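Local atomic coordinates of putative secreted cellulose-binding protein (Streptomyces coelicolor, PDB entry 4OY6), a protein that probably cleaves cellulose oxidatively, as a copper-dependent lytic polysaccharide monooxygenase of the AA10 family. Residues D6-S9 against R10-C14; V64-G67 against Q68-S71; G73-S77 against G78-S82. All blocks are in the same frame, centred on the assembly; numbering follows the deposited sequence.

Interaction 1 (D6-S9 against R10-C14); sequences DPAS and RNYGC. With ZN (zinc ion), chain G.
S9 meets the first turn of helix 10-18 with both of its oxygens. S9 O accepts from G13 N at 2.8 Å. Its hydroxyl OG accepts from Y12 N at 3.2 Å, with an N-H...O angle of 148°. OG lies between the backbone N and the carbonyl carbon (chi1 65°), which turns it back over the helix start. The same hydroxyl also bonds to S3 OG, so it links the strand before the loop to the helix after it. Inside the helix C14 N reaches R10 O at 3.1 Å.

A8 adds the apolar part. Its CB packs on G13 CA at 3.8 Å and touches the edge of the Y12 ring at CD2, 4.0 Å away. G13 has no side chain, and a CB there would sit tight against S9 O and A8 CB.

The donor groups of R10 and N11 find partners elsewhere. R10 forms a salt bridge through NE to D182, bonds through NH1 to L83 O and makes a cation-pi contact with W89. N11 ND2 bonds to A44 O. At the other end of the loop D6 OD1 binds a zinc ion at 2.2 Å. Four waters also bind the ion, and one of them donates to D6 OD2 at 2.7 Å.

The peptide bond before P7 is cis. The contact is a serine N-cap, closing the tight link from strand 2-6 into helix 10-18. That strand directly follows the copper ligand H1 of this monooxygenase.

Interaction 2 (V64-G67 against Q68-S71); sequences VPDG and QLCS. With ZN (zinc ion), chain I.
Q68 lays its side chain obliquely across the ring of P65. With chi2 anti (175°), the extended chain carries the amide out to the proline carbons. Q68 OE1 comes to 3.5 Å from P65 CD, and Q68 NE2 lies 3.8 Å from P65 CB. These are van der Waals contacts. The amide nitrogen has a polar partner in a water, which accepts from Q68 NE2 at 3.2 Å and donates to D66 O at 2.8 Å. The water thus ties the side chain back to the turn.

V64 and L69 meet on the opposite side of the turn from the P65 ring. V64 CG1 stands anti to the backbone N, and it packs on L69 CA at 3.6 Å and more loosely on L69 CG. One methyl of L69, CD1, folds in beneath the turn and comes to 3.5 Å from P65 O. L69 also touches W131, and both V64 and L69 are buried.

The side chain of D66 starts out away from 68-71. Its OD2 binds a zinc ion at 2.0 Å, and its OD1 accepts from W131 N. The carboxylate is therefore held by the protein at one oxygen and by the metal at the other. C70 leads on to its disulfide with C180.

The backbone is closed by Q68 N bonding to P65 O at 2.9 Å, with an N-H...O angle of 142°. G67 holds the third position with a positive phi of 81°, a conformation easily reached without a side chain. This makes residues P65 to Q68 a type II beta turn, set in the long loop between helix 60-63 and strand 92-93.

Interaction 3 (G73-S77 against G78-S82); sequences GRTES and GRYNS
The guanidinium of R79 has E76 CB over one face, while E76 OE1 and Y80 OH lie at its edge, in plane. R79 NH2 makes a salt bridge to E76 OE1 at 2.8 Å. The bond is nearly straight (167°) and uses the anti lone pair of the carboxylate oxygen. The two planes are 77° apart, so the carboxylate meets the guanidinium edge through one oxygen. On its side edge, R79 NE and NH2 grip Y80 OH at 3.0 Å and 3.1 Å. The bend at chi3 (62°) brings the guanidinium round to these partners. The Y80 ring in turn has R79 CG over the centre of one face, 4.1 Å above its plane. E76 CB lies at the ring edge, 4.0 Å from Y80 CE2.

With an alanine at R79, the E76 carboxylate is likely to lose its charged mate and Y80 OH its two guanidinium donors.

R74 and N81 cross at about a right angle, with N81 OD1 3.3 Å from R74 CB. One water makes a bridge: it donates to T75 O and N81 OD1 and accepts from Y80 N. The backbone is pinned by G78 N to T75 O and by R79 N to E76 O, each at 3.1 Å. Residues G78 to N81 then form a type I beta turn.

Y80 OH also bonds to N47 O. T75 OG1 bonds to Y52 O, and T75 and E76 pack on strand 52-54. R79 and Y80 rest on helix 43-46, and S82 touches helix 32-40.

All three contacts are local and follow one another in series, with no nesting or crossing. Interaction 1 closes the turn from strand 2-6 into helix 10-18. Interactions 2 and 3 come later, in the long loop between helix 60-63 and strand 92-93, with centres about 9 Å apart. A single residue separates their ranges, and Q68 O and G73 N probably share a hydrogen bond. Interaction 1 lies about 17 Å and 16 Å, centre to centre, from them but touches both: R10 packs on C70, and N11 on Y80. The loop thus packs against the first helix, while the C70-C180 disulfide ties it to strand 175-184.

Interaction 1 (D6-S9 against R10-C14)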
loop_
_atom_site.group_PDB
_atom_site.type_symbol
_atom_site.label_atom_id
_atom_site.label_comp_id
_atom_site.label_asym_id
_atom_site.label_seq_id
_atom_site.Cartn_x
_atom_site.Cartn_y
_atom_site.Cartn_z
ATOM N N ASP A 6 -8.223 1.839 -4.467
ATOM C CA ASP A 6 -8.531 3.271 -4.408
ATOM C C ASP A 6 -8.407 3.704 -2.963
ATOM O O ASP A 6 -9.082 3.142 -2.102
ATOM C CB ASP A 6 -9.974 3.574 -4.884
ATOM C CG ASP A 6 -10.197 3.265 -6.322
ATOM O OD1 ASP A 6 -9.793 4.080 -7.172
ATOM O OD2 ASP A 6 -10.802 2.204 -6.623
ATOM N N PRO A 7 -7.505 4.656 -2.645
ATOM C CA PRO A 7 -6.456 5.224 -3.485
ATOM C C PRO A 7 -5.435 4.133 -3.799
ATOM O O PRO A 7 -4.967 3.458 -2.885
ATOM C CB PRO A 7 -5.879 6.344 -2.603
ATOM C CG PRO A 7 -6.094 5.876 -1.210
ATOM C CD PRO A 7 -7.371 5.080 -1.238
ATOM N N ALA A 8 -5.105 3.960 -5.064
ATOM C CA ALA A 8 -4.327 2.811 -5.497
ATOM C C ALA A 8 -3.051 2.636 -4.697
ATOM O O ALA A 8 -2.307 3.611 -4.466
ATOM C CB ALA A 8 -3.974 2.944 -6.954
ATOM N N SER A 9 -2.760 1.394 -4.327
ATOM C CA SER A 9 -1.474 1.056 -3.729
ATOM C C SER A 9 -0.342 1.271 -4.735
ATOM O O SER A 9 -0.564 1.476 -5.923
ATOM C CB SER A 9 -1.485 -0.393 -3.262
ATOM O OG SER A 9 -1.610 -1.263 -4.383
ATOM N N ARG A 10 0.885 1.219 -4.259
ATOM C CA ARG A 10 2.016 1.525 -5.130
ATOM C C ARG A 10 2.062 0.601 -6.348
ATOM O O ARG A 10 2.203 1.026 -7.489
ATOM C CB ARG A 10 3.342 1.498 -4.373
ATOM C CG ARG A 10 3.527 2.711 -3.476
ATOM C CD ARG A 10 4.881 2.776 -2.797
ATOM N NE ARG A 10 4.996 4.046 -2.117
ATOM C CZ ARG A 10 6.004 4.422 -1.344
ATOM N NH1 ARG A 10 7.010 3.612 -1.110
ATOM N NH2 ARG A 10 5.974 5.632 -0.798
ATOM N N ASN A 11 1.981 -0.700 -6.094
ATOM C CA ASN A 11 2.106 -1.661 -7.182
ATOM C C ASN A 11 0.824 -1.779 -7.982
ATOM O O ASN A 11 0.879 -1.917 -9.212
ATOM C CB ASN A 11 2.668 -3.011 -6.726
ATOM C CG ASN A 11 1.760 -3.792 -5.810
ATOM O OD1 ASN A 11 1.071 -3.247 -4.961
ATOM N ND2 ASN A 11 1.816 -5.074 -5.949
ATOM N N TYR A 12 -0.346 -1.724 -7.341
ATOM C CA TYR A 12 -1.585 -1.706 -8.125
ATOM C C TYR A 12 -1.631 -0.489 -9.041
ATOM O O TYR A 12 -2.031 -0.610 -10.207
ATOM C CB TYR A 12 -2.828 -1.781 -7.229
ATOM C CG TYR A 12 -4.096 -1.858 -8.016
ATOM C CD1 TYR A 12 -4.519 -3.067 -8.548
ATOM C CD2 TYR A 12 -4.851 -0.722 -8.274
ATOM C CE1 TYR A 12 -5.664 -3.150 -9.282
ATOM C CE2 TYR A 12 -5.996 -0.786 -9.048
ATOM C CZ TYR A 12 -6.395 -2.023 -9.540
ATOM O OH TYR A 12 -7.538 -2.176 -10.298
ATOM N N GLY A 13 -1.227 0.670 -8.529
ATOM C CA GLY A 13 -1.209 1.875 -9.338
ATOM C C GLY A 13 -0.250 1.773 -10.514
ATOM O O GLY A 13 -0.607 2.155 -11.622
ATOM N N CYS A 14 0.954 1.248 -10.294
ATOM C CA CYS A 14 1.873 1.069 -11.399
ATOM C C CYS A 14 1.293 0.132 -12.458
ATOM O O CYS A 14 1.523 0.345 -13.660
ATOM C CB CYS A 14 3.232 0.570 -10.939
ATOM S SG CYS A 14 4.205 1.747 -9.951
HETATM ZN ZN ZN G . -9.605 3.764 -9.320
HETATM O O HOH W 1 -10.636 1.847 -9.284
HETATM O O HOH W 2 -8.811 3.212 -10.988
HETATM O O HOH W 3 -7.612 3.029 -8.925
HETATM O O HOH W 4 -9.069 5.524 -9.722
#

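Interaction 2 (V64-G67 against Q68-S71)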
loop_
_atom_site.group_PDB
_atom_site.type_symbol
_atom_site.label_atom_id
_atom_site.label_comp_id
_atom_site.label_asym_id
_atom_site.label_seq_id
_atom_site.Cartn_x
_atom_site.Cartn_y
_atom_site.Cartn_z
ATOM N N VAL A 64 8.163 -6.634 10.018
ATOM C CA VAL A 64 8.247 -5.589 8.988
ATOM C C VAL A 64 9.205 -4.522 9.507
ATOM O O VAL A 64 8.798 -3.619 10.228
ATOM C CB VAL A 64 6.868 -4.982 8.671
ATOM C CG1 VAL A 64 7.001 -3.850 7.657
ATOM C CG2 VAL A 64 5.917 -6.065 8.164
ATOM N N PRO A 65 10.496 -4.644 9.162
ATOM C CA PRO A 65 11.455 -3.652 9.633
ATOM C C PRO A 65 11.223 -2.241 9.066
ATOM O O PRO A 65 10.700 -2.077 7.958
ATOM C CB PRO A 65 12.795 -4.175 9.098
ATOM C CG PRO A 65 12.601 -5.652 8.951
ATOM C CD PRO A 65 11.168 -5.769 8.496
ATOM N N ASP A 66 11.641 -1.228 9.818
ATOM C CA ASP A 66 11.671 0.120 9.302
ATOM C C ASP A 66 12.397 0.166 7.966
ATOM O O ASP A 66 13.380 -0.541 7.748
ATOM C CB ASP A 66 12.385 1.038 10.297
ATOM C CG ASP A 66 11.544 1.379 11.498
ATOM O OD1 ASP A 66 10.314 1.240 11.475
ATOM O OD2 ASP A 66 12.129 1.857 12.483
ATOM N N GLY A 67 11.855 0.975 7.060
ATOM C CA GLY A 67 12.357 1.071 5.687
ATOM C C GLY A 67 11.879 -0.014 4.745
ATOM O O GLY A 67 12.209 0.002 3.574
ATOM N N GLN A 68 11.118 -0.969 5.269
ATOM C CA GLN A 68 10.591 -2.096 4.500
ATOM C C GLN A 68 9.082 -2.212 4.634
ATOM O O GLN A 68 8.493 -3.258 4.372
ATOM C CB GLN A 68 11.237 -3.423 4.925
ATOM C CG GLN A 68 12.749 -3.404 4.847
ATOM C CD GLN A 68 13.382 -4.647 5.381
ATOM O OE1 GLN A 68 12.772 -5.720 5.384
ATOM N NE2 GLN A 68 14.626 -4.531 5.803
ATOM N N LEU A 69 8.414 -1.136 5.035
ATOM C CA LEU A 69 6.970 -1.196 5.219
ATOM C C LEU A 69 6.236 -1.497 3.903
ATOM O O LEU A 69 5.318 -2.327 3.860
ATOM C CB LEU A 69 6.400 0.083 5.863
ATOM C CG LEU A 69 6.535 0.118 7.394
ATOM C CD1 LEU A 69 7.998 0.159 7.882
ATOM C CD2 LEU A 69 5.729 1.271 7.974
ATOM N N CYS A 70 6.598 -0.811 2.826
ATOM C CA CYS A 70 5.844 -0.932 1.576
ATOM C C CYS A 70 6.086 -2.237 0.844
ATOM O O CYS A 70 5.289 -2.589 -0.012
ATOM C CB CYS A 70 6.086 0.263 0.655
ATOM S SG CYS A 70 5.536 1.834 1.402
ATOM N N SER A 71 7.140 -2.971 1.191
ATOM C CA SER A 71 7.351 -4.332 0.694
ATOM C C SER A 71 6.879 -5.397 1.692
ATOM O O SER A 71 7.121 -6.581 1.480
ATOM C CB SER A 71 8.810 -4.571 0.402
ATOM O OG SER A 71 9.568 -4.577 1.595
HETATM ZN ZN ZN I . 11.007 1.970 14.143
HETATM O O HOH W 5 15.457 -1.498 6.078
HETATM O O HOH W 6 10.326 3.737 13.793
#

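Interaction 3 (G73-S77 against G78-S82)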
loop_
_atom_site.group_PDB
_atom_site.type_symbol
_atom_site.label_atom_id
_atom_site.label_comp_id
_atom_site.label_asym_id
_atom_site.label_seq_id
_atom_site.Cartn_x
_atom_site.Cartn_y
_atom_site.Cartn_z
ATOM N N GLY A 73 8.008 -6.031 4.635
ATOM C CA GLY A 73 9.184 -6.673 5.202
ATOM C C GLY A 73 9.916 -7.536 4.184
ATOM O O GLY A 73 10.366 -8.632 4.510
ATOM N N ARG A 74 10.049 -7.041 2.952
ATOM C CA ARG A 74 10.730 -7.761 1.884
ATOM C C ARG A 74 10.096 -9.138 1.703
ATOM O O ARG A 74 10.748 -10.169 1.549
ATOM C CB ARG A 74 12.238 -7.808 2.074
ATOM C CG ARG A 74 12.872 -6.438 2.049
ATOM C CD ARG A 74 14.360 -6.506 2.300
ATOM N NE ARG A 74 14.951 -5.178 2.318
ATOM C CZ ARG A 74 16.122 -4.872 2.853
ATOM N NH1 ARG A 74 16.871 -5.814 3.408
ATOM N NH2 ARG A 74 16.545 -3.616 2.824
ATOM N N THR A 75 8.770 -9.133 1.682
ATOM C CA THR A 75 8.019 -10.379 1.667
ATOM C C THR A 75 8.073 -11.041 0.281
ATOM O O THR A 75 8.596 -10.476 -0.691
ATOM C CB THR A 75 6.548 -10.174 2.093
ATOM O OG1 THR A 75 6.022 -11.429 2.469
ATOM C CG2 THR A 75 5.665 -9.535 1.018
ATOM N N GLU A 76 7.574 -12.272 0.201
ATOM C CA GLU A 76 7.422 -12.960 -1.084
ATOM C C GLU A 76 8.735 -12.982 -1.855
ATOM O O GLU A 76 8.812 -12.655 -3.044
ATOM C CB GLU A 76 6.266 -12.375 -1.891
ATOM C CG GLU A 76 4.903 -12.739 -1.317
ATOM C CD GLU A 76 4.574 -14.187 -1.538
ATOM O OE1 GLU A 76 4.241 -14.531 -2.694
ATOM O OE2 GLU A 76 4.673 -14.992 -0.581
ATOM N N SER A 77 9.782 -13.417 -1.163
ATOM C CA SER A 77 11.082 -13.646 -1.773
ATOM C C SER A 77 11.626 -12.392 -2.461
ATOM O O SER A 77 12.345 -12.483 -3.456
ATOM C CB SER A 77 10.978 -14.828 -2.758
ATOM O OG SER A 77 10.513 -16.012 -2.101
ATOM N N GLY A 78 11.294 -11.230 -1.913
ATOM C CA GLY A 78 11.813 -9.977 -2.410
ATOM C C GLY A 78 11.120 -9.389 -3.629
ATOM O O GLY A 78 11.564 -8.371 -4.149
ATOM N N ARG A 79 10.002 -9.963 -4.062
ATOM C CA ARG A 79 9.345 -9.514 -5.288
ATOM C C ARG A 79 8.970 -8.045 -5.271
ATOM O O ARG A 79 8.968 -7.405 -6.314
ATOM C CB ARG A 79 8.113 -10.396 -5.581
ATOM C CG ARG A 79 7.350 -10.008 -6.823
ATOM C CD ARG A 79 6.344 -11.062 -7.259
ATOM N NE ARG A 79 5.288 -11.333 -6.267
ATOM C CZ ARG A 79 5.223 -12.396 -5.469
ATOM N NH1 ARG A 79 6.154 -13.331 -5.475
ATOM N NH2 ARG A 79 4.180 -12.516 -4.665
ATOM N N TYR A 80 8.622 -7.524 -4.102
ATOM C CA TYR A 80 8.126 -6.162 -3.944
ATOM C C TYR A 80 9.150 -5.212 -3.334
ATOM O O TYR A 80 8.786 -4.115 -2.898
ATOM C CB TYR A 80 6.851 -6.172 -3.085
ATOM C CG TYR A 80 5.800 -7.096 -3.644
ATOM C CD1 TYR A 80 5.036 -6.720 -4.739
ATOM C CD2 TYR A 80 5.565 -8.356 -3.099
ATOM C CE1 TYR A 80 4.103 -7.577 -5.312
ATOM C CE2 TYR A 80 4.637 -9.204 -3.664
ATOM C CZ TYR A 80 3.891 -8.817 -4.751
ATOM O OH TYR A 80 2.999 -9.721 -5.307
ATOM N N ASN A 81 10.428 -5.597 -3.332
ATOM C CA ASN A 81 11.423 -4.770 -2.664
ATOM C C ASN A 81 11.518 -3.364 -3.265
ATOM O O ASN A 81 11.880 -2.407 -2.570
ATOM C CB ASN A 81 12.809 -5.434 -2.653
ATOM C CG ASN A 81 12.875 -6.623 -1.734
ATOM O OD1 ASN A 81 11.894 -7.003 -1.115
ATOM N ND2 ASN A 81 14.050 -7.219 -1.647
ATOM N N SER A 82 11.263 -3.230 -4.558
ATOM C CA SER A 82 11.340 -1.928 -5.220
ATOM C C SER A 82 10.289 -0.954 -4.702
ATOM O O SER A 82 10.426 0.250 -4.895
ATOM C CB SER A 82 11.173 -2.083 -6.731
ATOM O OG SER A 82 9.882 -2.519 -7.104
HETATM O O HOH W 7 9.218 -7.876 -1.382
#